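Local coordinates for protein nitroalkane oxidase (Podospora anserina, PDB 3MKH) that oxidises nitroalkanes to aldehydes or ketones with FAD and molecular oxygen, releasing nitrite and hydrogen peroxide, at residues A[87-90]-A[91-94]; A[406-409]-A[410-413]. All coordinates share one frame; numbering follows the deposited sequence.

Contact 1 (87-94) and contact 2 (406-413) are both local, and their centres lie 29 Å apart on opposite sides of the chain's centre, with nearest atoms about 12 Å apart. Contact 1 is the more deeply buried: it joins helix 75-88 to helix 90-109 in the N-terminal domain, and a glutamate carboxylate caps the new helix there. Contact 2 stays within one helix, 402-415, of the C-terminal domain; it is partly buried and meets other subunits of the tetramer. It carries three arginines in a row, each salt-bridged to an acid elsewhere in the fold or on another subunit, whereas contact 1 folds its one acid back onto the backbone. Each touches FAD, through Leu-94 and Arg-408.

Contact 1: residues A[87-90]-A[91-94]; sequences SVEP and SAAL
Glu-89 is the N-cap of helix 90-109, and its side chain folds over the first turn to take the N-H of Ala-92. The chain arrives here from helix 75-88 through Ser-87 and Val-88. At Glu-89, CG stands anti to the backbone N (chi1 161°) and the chain then bends at chi2, which brings the carboxylate to the N-H groups of the first turn. Glu-89 OE2 accepts from Ala-92 N at 2.9 Å, on the anti side and 28° out of the carboxylate plane; the hydroxyl of Tyr-33 is a second hydrogen-bond partner of this oxygen. The other oxygen, Glu-89 OE1, receives a water that in turn accepts from Ser-91 N, so two N-H groups of the first turn are served by one carboxylate, directly or through water. The helix dipole would probably favour its negative charge here. Glu-89 O meanwhile takes Ala-93 N at 3.3 Å. Pro-90 opens the helix, its ring packing on Leu-284 of helix 262-298, and Pro-90 O receives Leu-94 N at 2.9 Å. Leu-94 itself touches FAD and Phe-398. Ala-92 CB rests against the bent glutamate chain, 3.8 Å from Glu-89 CG.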
ATOM      1  N   SER A  87     -15.587 -19.771  -3.077  1.00 20.97           N
ATOM      2  CA  SER A  87     -16.395 -18.670  -3.560  1.00 21.06           C
ATOM      3  C   SER A  87     -17.831 -18.836  -3.071  1.00 22.86           C
ATOM      4  O   SER A  87     -18.625 -17.906  -3.144  1.00 22.52           O
ATOM      5  CB  SER A  87     -16.363 -18.591  -5.094  1.00 24.28           C
ATOM      6  OG  SER A  87     -17.220 -19.565  -5.682  1.00 24.44           O
ATOM      7  N   VAL A  88     -18.158 -20.024  -2.575  1.00 23.07           N
ATOM      8  CA  VAL A  88     -19.536 -20.338  -2.208  1.00 25.64           C
ATOM      9  C   VAL A  88     -19.758 -20.523  -0.708  1.00 22.22           C
ATOM     10  O   VAL A  88     -20.636 -19.899  -0.135  1.00 24.22           O
ATOM     11  CB  VAL A  88     -20.056 -21.600  -2.944  1.00 24.10           C
ATOM     12  CG1 VAL A  88     -21.414 -22.020  -2.389  1.00 23.86           C
ATOM     13  CG2 VAL A  88     -20.149 -21.345  -4.452  1.00 27.02           C
ATOM     14  N   GLU A  89     -18.977 -21.390  -0.073  1.00 24.74           N
ATOM     15  CA  GLU A  89     -19.155 -21.650   1.361  1.00 23.83           C
ATOM     16  C   GLU A  89     -17.837 -22.116   1.959  1.00 20.49           C
ATOM     17  O   GLU A  89     -17.532 -23.317   1.986  1.00 23.63           O
ATOM     18  CB  GLU A  89     -20.312 -22.649   1.609  1.00 21.58           C
ATOM     19  CG  GLU A  89     -20.322 -23.358   2.979  1.00 22.68           C
ATOM     20  CD  GLU A  89     -20.278 -22.408   4.150  1.00 23.00           C
ATOM     21  OE1 GLU A  89     -20.640 -21.221   3.985  1.00 26.10           O
ATOM     22  OE2 GLU A  89     -19.875 -22.846   5.248  1.00 23.35           O
ATOM     23  N   PRO A  90     -17.021 -21.155   2.413  1.00 21.25           N
ATOM     24  CA  PRO A  90     -15.676 -21.475   2.920  1.00 19.83           C
ATOM     25  C   PRO A  90     -15.663 -22.417   4.128  1.00 20.36           C
ATOM     26  O   PRO A  90     -14.796 -23.279   4.191  1.00 20.53           O
ATOM     27  CB  PRO A  90     -15.123 -20.111   3.339  1.00 18.00           C
ATOM     28  CG  PRO A  90     -15.869 -19.110   2.474  1.00 23.24           C
ATOM     29  CD  PRO A  90     -17.242 -19.703   2.257  1.00 22.26           C
ATOM     30  N   SER A  91     -16.572 -22.237   5.083  1.00 18.75           N
ATOM     31  CA  SER A  91     -16.463 -22.969   6.345  1.00 18.91           C
ATOM     32  C   SER A  91     -16.663 -24.482   6.172  1.00 18.76           C
ATOM     33  O   SER A  91     -15.813 -25.281   6.583  1.00 16.83           O
ATOM     34  CB  SER A  91     -17.420 -22.398   7.403  1.00 19.94           C
ATOM     35  OG  SER A  91     -17.258 -23.080   8.638  1.00 20.92           O
ATOM     36  N   ALA A  92     -17.773 -24.876   5.556  1.00 18.46           N
ATOM     37  CA  ALA A  92     -18.030 -26.294   5.336  1.00 19.97           C
ATOM     38  C   ALA A  92     -16.988 -26.872   4.383  1.00 20.92           C
ATOM     39  O   ALA A  92     -16.602 -28.036   4.505  1.00 19.23           O
ATOM     40  CB  ALA A  92     -19.437 -26.518   4.798  1.00 19.88           C
ATOM     41  N   ALA A  93     -16.513 -26.058   3.447  1.00 18.82           N
ATOM     42  CA  ALA A  93     -15.441 -26.508   2.552  1.00 19.76           C
ATOM     43  C   ALA A  93     -14.171 -26.869   3.325  1.00 21.56           C
ATOM     44  O   ALA A  93     -13.537 -27.893   3.057  1.00 19.15           O
ATOM     45  CB  ALA A  93     -15.131 -25.449   1.498  1.00 20.64           C
ATOM     46  N   LEU A  94     -13.787 -26.024   4.275  1.00 18.34           N
ATOM     47  CA  LEU A  94     -12.504 -26.209   4.942  1.00 19.91           C
ATOM     48  C   LEU A  94     -12.463 -27.527   5.723  1.00 20.99           C
ATOM     49  O   LEU A  94     -11.429 -28.199   5.779  1.00 19.51           O
ATOM     50  CB  LEU A  94     -12.195 -25.020   5.862  1.00 23.62           C
ATOM     51  CG  LEU A  94     -10.800 -25.086   6.501  1.00 25.40           C
ATOM     52  CD1 LEU A  94      -9.745 -25.251   5.418  1.00 25.65           C
ATOM     53  CD2 LEU A  94     -10.530 -23.848   7.338  1.00 27.11           C
TER
HETATM   54  O   HOH W   1     -18.549 -19.810   5.490  1.00 21.32           O

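Contact 2: residues A[406-409]-A[410-413]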
ATOM      1  N   ARG A 406       5.949 -18.705   6.418  1.00 26.24           N
ATOM      2  CA  ARG A 406       6.092 -18.642   4.962  1.00 24.50           C
ATOM      3  C   ARG A 406       7.246 -17.716   4.505  1.00 27.71           C
ATOM      4  O   ARG A 406       8.078 -18.127   3.689  1.00 26.65           O
ATOM      5  CB  ARG A 406       4.762 -18.301   4.273  1.00 23.35           C
ATOM      6  CG  ARG A 406       3.593 -19.242   4.613  1.00 23.83           C
ATOM      7  CD  ARG A 406       3.970 -20.727   4.560  1.00 25.59           C
ATOM      8  NE  ARG A 406       2.769 -21.561   4.414  1.00 27.99           N
ATOM      9  CZ  ARG A 406       2.725 -22.736   3.786  1.00 27.20           C
ATOM     10  NH1 ARG A 406       3.826 -23.260   3.246  1.00 28.40           N
ATOM     11  NH2 ARG A 406       1.570 -23.392   3.694  1.00 26.75           N
ATOM     12  N   ARG A 407       7.321 -16.489   5.016  1.00 22.62           N
ATOM     13  CA  ARG A 407       8.426 -15.615   4.601  1.00 27.19           C
ATOM     14  C   ARG A 407       9.815 -16.093   5.084  1.00 28.08           C
ATOM     15  O   ARG A 407      10.822 -15.810   4.433  1.00 27.67           O
ATOM     16  CB  ARG A 407       8.186 -14.149   4.978  1.00 27.80           C
ATOM     17  CG  ARG A 407       7.045 -13.480   4.197  1.00 25.46           C
ATOM     18  CD  ARG A 407       7.012 -11.941   4.431  1.00 32.00           C
ATOM     19  NE  ARG A 407       5.982 -11.316   3.601  1.00 30.96           N
ATOM     20  CZ  ARG A 407       4.722 -11.140   3.988  1.00 31.79           C
ATOM     21  NH1 ARG A 407       4.339 -11.491   5.215  1.00 28.34           N
ATOM     22  NH2 ARG A 407       3.854 -10.591   3.159  1.00 29.39           N
ATOM     23  N   ARG A 408       9.869 -16.786   6.224  1.00 28.27           N
ATOM     24  CA  ARG A 408      11.124 -17.374   6.720  1.00 28.66           C
ATOM     25  C   ARG A 408      11.586 -18.491   5.789  1.00 26.75           C
ATOM     26  O   ARG A 408      12.778 -18.692   5.595  1.00 27.06           O
ATOM     27  CB  ARG A 408      10.974 -17.954   8.132  1.00 27.86           C
ATOM     28  CG  ARG A 408      10.653 -16.952   9.225  1.00 31.90           C
ATOM     29  CD  ARG A 408      11.445 -15.667   9.057  1.00 35.23           C
ATOM     30  NE  ARG A 408      10.520 -14.564   8.861  1.00 35.25           N
ATOM     31  CZ  ARG A 408      10.690 -13.562   8.007  1.00 33.15           C
ATOM     32  NH1 ARG A 408      11.775 -13.483   7.247  1.00 29.54           N
ATOM     33  NH2 ARG A 408       9.748 -12.626   7.923  1.00 32.04           N
ATOM     34  N   HIS A 409      10.643 -19.249   5.239  1.00 25.72           N
ATOM     35  CA  HIS A 409      11.016 -20.252   4.252  1.00 27.53           C
ATOM     36  C   HIS A 409      11.559 -19.598   2.974  1.00 26.94           C
ATOM     37  O   HIS A 409      12.605 -19.996   2.478  1.00 23.52           O
ATOM     38  CB  HIS A 409       9.855 -21.201   3.969  1.00 27.95           C
ATOM     39  CG  HIS A 409       9.609 -22.181   5.076  1.00 31.57           C
ATOM     40  ND1 HIS A 409       9.768 -23.540   4.916  1.00 37.06           N
ATOM     41  CD2 HIS A 409       9.247 -21.994   6.367  1.00 36.69           C
ATOM     42  CE1 HIS A 409       9.493 -24.151   6.056  1.00 41.86           C
ATOM     43  NE2 HIS A 409       9.178 -23.235   6.953  1.00 35.83           N
ATOM     44  N   LEU A 410      10.873 -18.574   2.467  1.00 25.78           N
ATOM     45  CA  LEU A 410      11.377 -17.835   1.308  1.00 24.94           C
ATOM     46  C   LEU A 410      12.799 -17.310   1.574  1.00 27.61           C
ATOM     47  O   LEU A 410      13.683 -17.409   0.726  1.00 25.61           O
ATOM     48  CB  LEU A 410      10.424 -16.690   0.963  1.00 24.93           C
ATOM     49  CG  LEU A 410       9.080 -17.168   0.406  1.00 25.23           C
ATOM     50  CD1 LEU A 410       8.056 -16.022   0.311  1.00 23.63           C
ATOM     51  CD2 LEU A 410       9.276 -17.841  -0.960  1.00 25.01           C
ATOM     52  N   GLN A 411      13.013 -16.769   2.765  1.00 26.56           N
ATOM     53  CA  GLN A 411      14.342 -16.292   3.160  1.00 27.82           C
ATOM     54  C   GLN A 411      15.417 -17.397   3.119  1.00 30.11           C
ATOM     55  O   GLN A 411      16.506 -17.184   2.587  1.00 29.00           O
ATOM     56  CB  GLN A 411      14.266 -15.640   4.546  1.00 29.54           C
ATOM     57  CG  GLN A 411      15.595 -15.163   5.130  1.00 26.47           C
ATOM     58  CD  GLN A 411      15.431 -14.487   6.493  1.00 34.19           C
ATOM     59  OE1 GLN A 411      16.304 -13.732   6.925  1.00 34.49           O
ATOM     60  NE2 GLN A 411      14.317 -14.764   7.178  1.00 27.01           N
ATOM     61  N   GLN A 412      15.117 -18.570   3.675  1.00 29.14           N
ATOM     62  CA  GLN A 412      16.067 -19.689   3.636  1.00 29.67           C
ATOM     63  C   GLN A 412      16.354 -20.193   2.218  1.00 28.27           C
ATOM     64  O   GLN A 412      17.478 -20.593   1.911  1.00 29.54           O
ATOM     65  CB  GLN A 412      15.597 -20.841   4.528  1.00 27.72           C
ATOM     66  CG  GLN A 412      15.541 -20.449   5.998  1.00 34.02           C
ATOM     67  CD  GLN A 412      16.884 -19.931   6.513  1.00 42.13           C
ATOM     68  OE1 GLN A 412      17.943 -20.481   6.188  1.00 45.25           O
ATOM     69  NE2 GLN A 412      16.844 -18.871   7.327  1.00 43.88           N
ATOM     70  N   LEU A 413      15.343 -20.173   1.357  1.00 25.38           N
ATOM     71  CA  LEU A 413      15.540 -20.543  -0.048  1.00 26.51           C
ATOM     72  C   LEU A 413      16.539 -19.615  -0.738  1.00 27.07           C
ATOM     73  O   LEU A 413      17.494 -20.083  -1.358  1.00 27.93           O
ATOM     74  CB  LEU A 413      14.213 -20.551  -0.806  1.00 25.59           C
ATOM     75  CG  LEU A 413      13.282 -21.705  -0.418  1.00 27.86           C
ATOM     76  CD1 LEU A 413      11.854 -21.532  -0.991  1.00 23.15           C
ATOM     77  CD2 LEU A 413      13.895 -23.038  -0.852  1.00 30.39           C
TER
HETATM   78  O   HOH W   2      14.371 -17.718   7.988  1.00 35.97           O
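His-409, Leu-410 and Arg-408 account for most of the surface buried between these two turns of helix 402-415. His-409 O accepts Leu-413 N at 3.0 Å, with Leu-413 CG close beside it, while the His-409 ring leans off the helix, where ND1 hydrogen-bonds Arg-349 and the ring meets Phe-267 edge-to-face. Leu-410 sends CG back over the preceding turn, 3.6 Å from Arg-406 O, the same oxygen that accepts Leu-410 N. Arg-408 bends at chi2 and chi3, which turns its guanidinium back alongside the helix, with Arg-407 CB 3.6 Å above the guanidinium plane, offset toward its rim, and the amide of Gln-411 at the edge, its plane 84° from that of the guanidinium. Arg-408 NH2 makes a salt bridge to Asp-315 of a second subunit, whose Ile-322 packs on Leu-410, and also bonds Val-403 O of its own chain; the Arg-408 side chain touches FAD. A water donates a hydrogen bond to Arg-408 O and accepts one from Gln-412 NE2 at 2.8 Å, adding to the bond from Gln-412 N. Arg-406 is salt-bridged to Asp-399, the presumed proton acceptor, so this regular i to i+4 bonded helix borders the active site of the acyl-CoA dehydrogenase fold.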